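Local coordinates for processed glycerol phosphate lipoteichoic acid synthase 2 (Bacillus subtilis, PDB 2W8D), which belongs to the lipoteichoic acid synthase family and carries a sulfatase-type domain of the alkaline phosphatase clan that holds a magnesium ion, at residues Lys165-Ser178 and Phe193-Asp205. Sequence-based numbering, arbitrary orientation.
Sequences KNYGMKDKPFFKES and FITLSNHFPFGMD
The chain at Lys-170, the N-cap residue just before helix 171-183, passes the loop that follows strand 189-194, with Lys-170 CA 5.4 Å from Ser-197 CA. At this point Asp-171 and Ser-197 exchange bonds. Asp-171 N donates to Ser-197 OG (3.1 Å). In return, Asp-171 OD1 accepts two backbone N-H groups. Leu-196 N reaches the syn lone pair of Asp-171 OD1 almost straight, at 2.9 Å and 175°. Ser-197 N comes from above the carboxylate plane. Asp-171 OD2 takes a water that also donates to Thr-195 OG1 and accepts from Asn-198 N, so both carboxylate oxygens have partners in this buried spot. Thr-195 OG1 is also hydrogen-bonded to the backbone of Ser-38 and Glu-40.

Strand 189-194 lies between strands 33-39 and 125-130, parallel to both, in the mixed central sheet of the alkaline phosphatase-like fold. The loop after it leads to the metal site. There His-199 NE2 is hydrogen-bonded to the phosphothreonine at position 84, one of the magnesium ligands. His-199 ND1 donates to Leu-196 O (2.9 Å), which, with the NE2 bond, helps to set the turn of the imidazole. Tyr-167 lies over one face of that imidazole in a face-to-face stack, planes at 28°, and its CB meets Leu-196 CD2.

Farther along the helix, Phe-193 packs against it. Phe-193 CD1 lies 3.7 Å from Phe-175 CE1 and also near Phe-174 CZ, both oblique contacts. Ser-178 CB meets the edge of the Phe-193 ring. Phe-174 has CG anti to its own N (chi1 157°), which turns its ring toward the strand. At the other end, Lys-165 runs alongside Asp-205, and Lys-165 NZ makes a salt bridge to Asp-205 OD2 (3.3 Å), though the hydrogen bond within it is weak.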
# COMPACT_ATOMS: atom_id res chain seq x y z
N LYS A 165 9.44 -8.71 -19.33
CA LYS A 165 8.59 -9.90 -19.27
C LYS A 165 7.25 -9.66 -19.93
O LYS A 165 7.12 -9.84 -21.14
CB LYS A 165 8.43 -10.46 -17.85
CG LYS A 165 8.18 -11.97 -17.84
CD LYS A 165 7.31 -12.42 -16.68
CE LYS A 165 7.35 -13.95 -16.48
NZ LYS A 165 6.95 -14.75 -17.68
N ASN A 166 6.26 -9.25 -19.15
CA ASN A 166 4.91 -9.04 -19.69
C ASN A 166 4.48 -7.56 -19.66
O ASN A 166 4.29 -6.95 -20.72
CB ASN A 166 3.88 -9.93 -18.98
CG ASN A 166 4.05 -11.40 -19.33
OD1 ASN A 166 3.93 -11.80 -20.51
ND2 ASN A 166 4.31 -12.24 -18.31
N TYR A 167 4.36 -6.99 -18.46
CA TYR A 167 4.00 -5.58 -18.35
C TYR A 167 5.17 -4.61 -18.50
O TYR A 167 4.95 -3.40 -18.55
CB TYR A 167 3.20 -5.28 -17.07
CG TYR A 167 1.87 -5.97 -17.03
CD1 TYR A 167 1.78 -7.33 -16.69
CD2 TYR A 167 0.69 -5.29 -17.35
CE1 TYR A 167 0.57 -7.99 -16.65
CE2 TYR A 167 -0.55 -5.95 -17.30
CZ TYR A 167 -0.59 -7.30 -16.95
OH TYR A 167 -1.77 -7.99 -16.91
N GLY A 168 6.39 -5.15 -18.58
CA GLY A 168 7.58 -4.33 -18.79
C GLY A 168 8.80 -4.86 -18.07
O GLY A 168 9.13 -6.05 -18.16
N MSE A 169 9.50 -3.97 -17.36
CA MSE A 169 10.79 -4.35 -16.75
C MSE A 169 10.59 -5.40 -15.66
O MSE A 169 9.66 -5.32 -14.86
CB MSE A 169 11.48 -3.15 -16.11
CG MSE A 169 11.96 -2.11 -17.05
SE MSE A 169 13.43 -2.66 -18.23
CE MSE A 169 14.86 -2.87 -16.89
N LYS A 170 11.50 -6.37 -15.62
CA LYS A 170 11.65 -7.24 -14.46
C LYS A 170 12.23 -6.46 -13.27
O LYS A 170 13.06 -5.57 -13.46
CB LYS A 170 12.59 -8.39 -14.83
CG LYS A 170 12.00 -9.36 -15.83
CD LYS A 170 13.04 -10.37 -16.26
CE LYS A 170 12.48 -11.41 -17.20
NZ LYS A 170 13.63 -12.08 -17.89
N ASP A 171 11.81 -6.80 -12.06
CA ASP A 171 12.24 -6.13 -10.84
C ASP A 171 13.78 -6.03 -10.61
O ASP A 171 14.26 -4.97 -10.27
CB ASP A 171 11.55 -6.74 -9.62
CG ASP A 171 10.03 -6.61 -9.68
OD1 ASP A 171 9.49 -5.85 -10.54
OD2 ASP A 171 9.35 -7.27 -8.85
N LYS A 172 14.54 -7.12 -10.78
CA LYS A 172 16.01 -7.07 -10.59
C LYS A 172 16.74 -5.98 -11.39
O LYS A 172 17.38 -5.15 -10.77
CB LYS A 172 16.70 -8.43 -10.74
CG LYS A 172 16.51 -9.36 -9.52
CD LYS A 172 17.29 -10.65 -9.68
CE LYS A 172 16.86 -11.69 -8.67
NZ LYS A 172 17.38 -13.06 -9.05
N PRO A 173 16.60 -5.95 -12.73
CA PRO A 173 17.20 -4.81 -13.47
C PRO A 173 16.48 -3.47 -13.26
O PRO A 173 17.11 -2.42 -13.36
CB PRO A 173 17.12 -5.25 -14.94
CG PRO A 173 16.06 -6.30 -14.97
CD PRO A 173 16.09 -6.99 -13.64
N PHE A 174 15.18 -3.50 -12.97
CA PHE A 174 14.47 -2.27 -12.69
C PHE A 174 15.09 -1.60 -11.46
O PHE A 174 15.40 -0.43 -11.49
CB PHE A 174 12.96 -2.52 -12.52
CG PHE A 174 12.26 -1.49 -11.71
CD1 PHE A 174 11.98 -0.25 -12.25
CD2 PHE A 174 11.88 -1.76 -10.41
CE1 PHE A 174 11.32 0.72 -11.49
CE2 PHE A 174 11.23 -0.80 -9.65
CZ PHE A 174 10.95 0.44 -10.20
N PHE A 175 15.33 -2.36 -10.39
CA PHE A 175 16.00 -1.81 -9.21
C PHE A 175 17.46 -1.37 -9.41
O PHE A 175 17.86 -0.36 -8.83
CB PHE A 175 15.88 -2.73 -8.01
CG PHE A 175 14.55 -2.69 -7.34
CD1 PHE A 175 14.04 -1.50 -6.84
CD2 PHE A 175 13.79 -3.87 -7.18
CE1 PHE A 175 12.81 -1.48 -6.20
CE2 PHE A 175 12.59 -3.86 -6.55
CZ PHE A 175 12.07 -2.66 -6.07
N LYS A 176 18.24 -2.09 -10.21
CA LYS A 176 19.60 -1.69 -10.49
C LYS A 176 19.67 -0.33 -11.16
O LYS A 176 20.38 0.56 -10.71
CB LYS A 176 20.26 -2.71 -11.43
CG LYS A 176 21.43 -3.49 -10.85
CD LYS A 176 22.52 -2.60 -10.27
CE LYS A 176 23.47 -3.47 -9.43
NZ LYS A 176 22.80 -3.99 -8.21
N GLU A 177 18.93 -0.22 -12.27
CA GLU A 177 18.85 0.98 -13.11
C GLU A 177 18.26 2.21 -12.41
O GLU A 177 18.64 3.35 -12.73
CB GLU A 177 18.12 0.65 -14.41
CG GLU A 177 19.08 0.07 -15.47
CD GLU A 177 18.38 -0.71 -16.57
OE1 GLU A 177 17.83 -0.09 -17.50
OE2 GLU A 177 18.42 -1.96 -16.53
N SER A 178 17.39 1.98 -11.43
CA SER A 178 16.83 3.06 -10.63
C SER A 178 17.83 3.75 -9.69
O SER A 178 17.61 4.91 -9.32
CB SER A 178 15.62 2.58 -9.82
OG SER A 178 14.60 2.08 -10.67
N PHE A 193 8.40 3.17 -5.67
CA PHE A 193 8.83 2.12 -6.58
C PHE A 193 7.72 1.09 -6.81
O PHE A 193 7.30 0.38 -5.89
CB PHE A 193 10.08 1.44 -6.01
CG PHE A 193 11.32 2.30 -6.08
CD1 PHE A 193 12.26 2.08 -7.06
CD2 PHE A 193 11.53 3.32 -5.16
CE1 PHE A 193 13.40 2.88 -7.13
CE2 PHE A 193 12.65 4.09 -5.20
CZ PHE A 193 13.61 3.88 -6.19
N ILE A 194 7.21 1.03 -8.04
CA ILE A 194 6.11 0.12 -8.34
C ILE A 194 6.65 -1.11 -9.07
O ILE A 194 7.02 -1.03 -10.25
CB ILE A 194 4.98 0.78 -9.18
CG1 ILE A 194 4.67 2.22 -8.70
CG2 ILE A 194 3.70 -0.17 -9.25
CD1 ILE A 194 4.11 2.34 -7.28
N THR A 195 6.73 -2.24 -8.36
CA THR A 195 7.26 -3.48 -8.92
C THR A 195 6.25 -4.05 -9.89
O THR A 195 5.09 -3.69 -9.82
CB THR A 195 7.64 -4.52 -7.82
OG1 THR A 195 6.46 -4.98 -7.09
CG2 THR A 195 8.64 -3.92 -6.86
N LEU A 196 6.69 -4.97 -10.74
CA LEU A 196 5.92 -5.55 -11.85
C LEU A 196 5.91 -7.08 -11.94
O LEU A 196 4.96 -7.65 -12.50
CB LEU A 196 6.52 -5.09 -13.17
CG LEU A 196 5.93 -3.78 -13.68
CD1 LEU A 196 6.61 -3.32 -14.95
CD2 LEU A 196 4.39 -3.91 -13.83
N SER A 197 7.00 -7.71 -11.48
CA SER A 197 7.30 -9.09 -11.80
C SER A 197 6.32 -10.11 -11.19
O SER A 197 6.04 -11.11 -11.82
CB SER A 197 8.73 -9.45 -11.37
OG SER A 197 9.72 -9.01 -12.31
N ASN A 198 5.79 -9.85 -9.99
CA ASN A 198 4.88 -10.82 -9.38
C ASN A 198 3.42 -10.63 -9.83
O ASN A 198 2.51 -10.51 -9.00
CB ASN A 198 4.98 -10.80 -7.84
CG ASN A 198 4.40 -12.03 -7.19
OD1 ASN A 198 4.65 -13.16 -7.65
ND2 ASN A 198 3.65 -11.84 -6.10
N HIS A 199 3.22 -10.59 -11.16
CA HIS A 199 1.89 -10.37 -11.78
C HIS A 199 1.30 -11.69 -12.21
O HIS A 199 2.03 -12.55 -12.69
CB HIS A 199 1.99 -9.45 -13.01
CG HIS A 199 1.45 -8.07 -12.77
ND1 HIS A 199 2.23 -6.93 -12.89
CD2 HIS A 199 0.21 -7.65 -12.41
CE1 HIS A 199 1.49 -5.87 -12.63
NE2 HIS A 199 0.26 -6.27 -12.33
N PHE A 200 -0.01 -11.86 -11.99
CA PHE A 200 -0.78 -12.99 -12.52
C PHE A 200 -0.46 -13.20 -14.02
O PHE A 200 -0.32 -12.23 -14.73
CB PHE A 200 -2.26 -12.64 -12.38
CG PHE A 200 -3.19 -13.73 -12.79
CD1 PHE A 200 -3.68 -14.64 -11.84
CD2 PHE A 200 -3.58 -13.87 -14.15
CE1 PHE A 200 -4.55 -15.68 -12.23
CE2 PHE A 200 -4.45 -14.91 -14.54
CZ PHE A 200 -4.94 -15.81 -13.58
N PRO A 201 -0.34 -14.46 -14.50
CA PRO A 201 -0.43 -15.79 -13.88
C PRO A 201 0.86 -16.26 -13.18
O PRO A 201 0.96 -17.43 -12.87
CB PRO A 201 -0.71 -16.71 -15.08
CG PRO A 201 0.12 -16.07 -16.18
CD PRO A 201 -0.10 -14.56 -15.94
N PHE A 202 1.83 -15.37 -12.94
CA PHE A 202 2.98 -15.67 -12.06
C PHE A 202 4.09 -16.58 -12.65
O PHE A 202 4.96 -17.06 -11.93
CB PHE A 202 2.50 -16.22 -10.70
CG PHE A 202 1.48 -15.34 -10.02
CD1 PHE A 202 1.81 -14.05 -9.64
CD2 PHE A 202 0.20 -15.81 -9.76
CE1 PHE A 202 0.89 -13.25 -9.04
CE2 PHE A 202 -0.74 -15.02 -9.14
CZ PHE A 202 -0.42 -13.74 -8.77
N GLY A 203 4.05 -16.85 -13.94
CA GLY A 203 5.21 -17.56 -14.54
C GLY A 203 6.48 -16.75 -14.29
O GLY A 203 6.44 -15.52 -14.18
N MSE A 204 7.62 -17.40 -14.15
CA MSE A 204 8.89 -16.68 -14.26
C MSE A 204 9.74 -17.49 -15.23
O MSE A 204 9.55 -18.69 -15.33
CB MSE A 204 9.59 -16.47 -12.90
CG MSE A 204 10.34 -15.12 -12.74
SE MSE A 204 9.25 -13.47 -12.29
CE MSE A 204 10.19 -12.20 -13.48
N ASP A 205 10.62 -16.83 -15.97
CA ASP A 205 11.49 -17.53 -16.93
C ASP A 205 12.63 -18.24 -16.21
O ASP A 205 13.23 -17.69 -15.29
CB ASP A 205 12.07 -16.57 -17.98
CG ASP A 205 11.02 -15.60 -18.56
OD1 ASP A 205 11.00 -15.43 -19.80
OD2 ASP A 205 10.23 -14.98 -17.81
O HOH W 1 6.78 -7.83 -8.11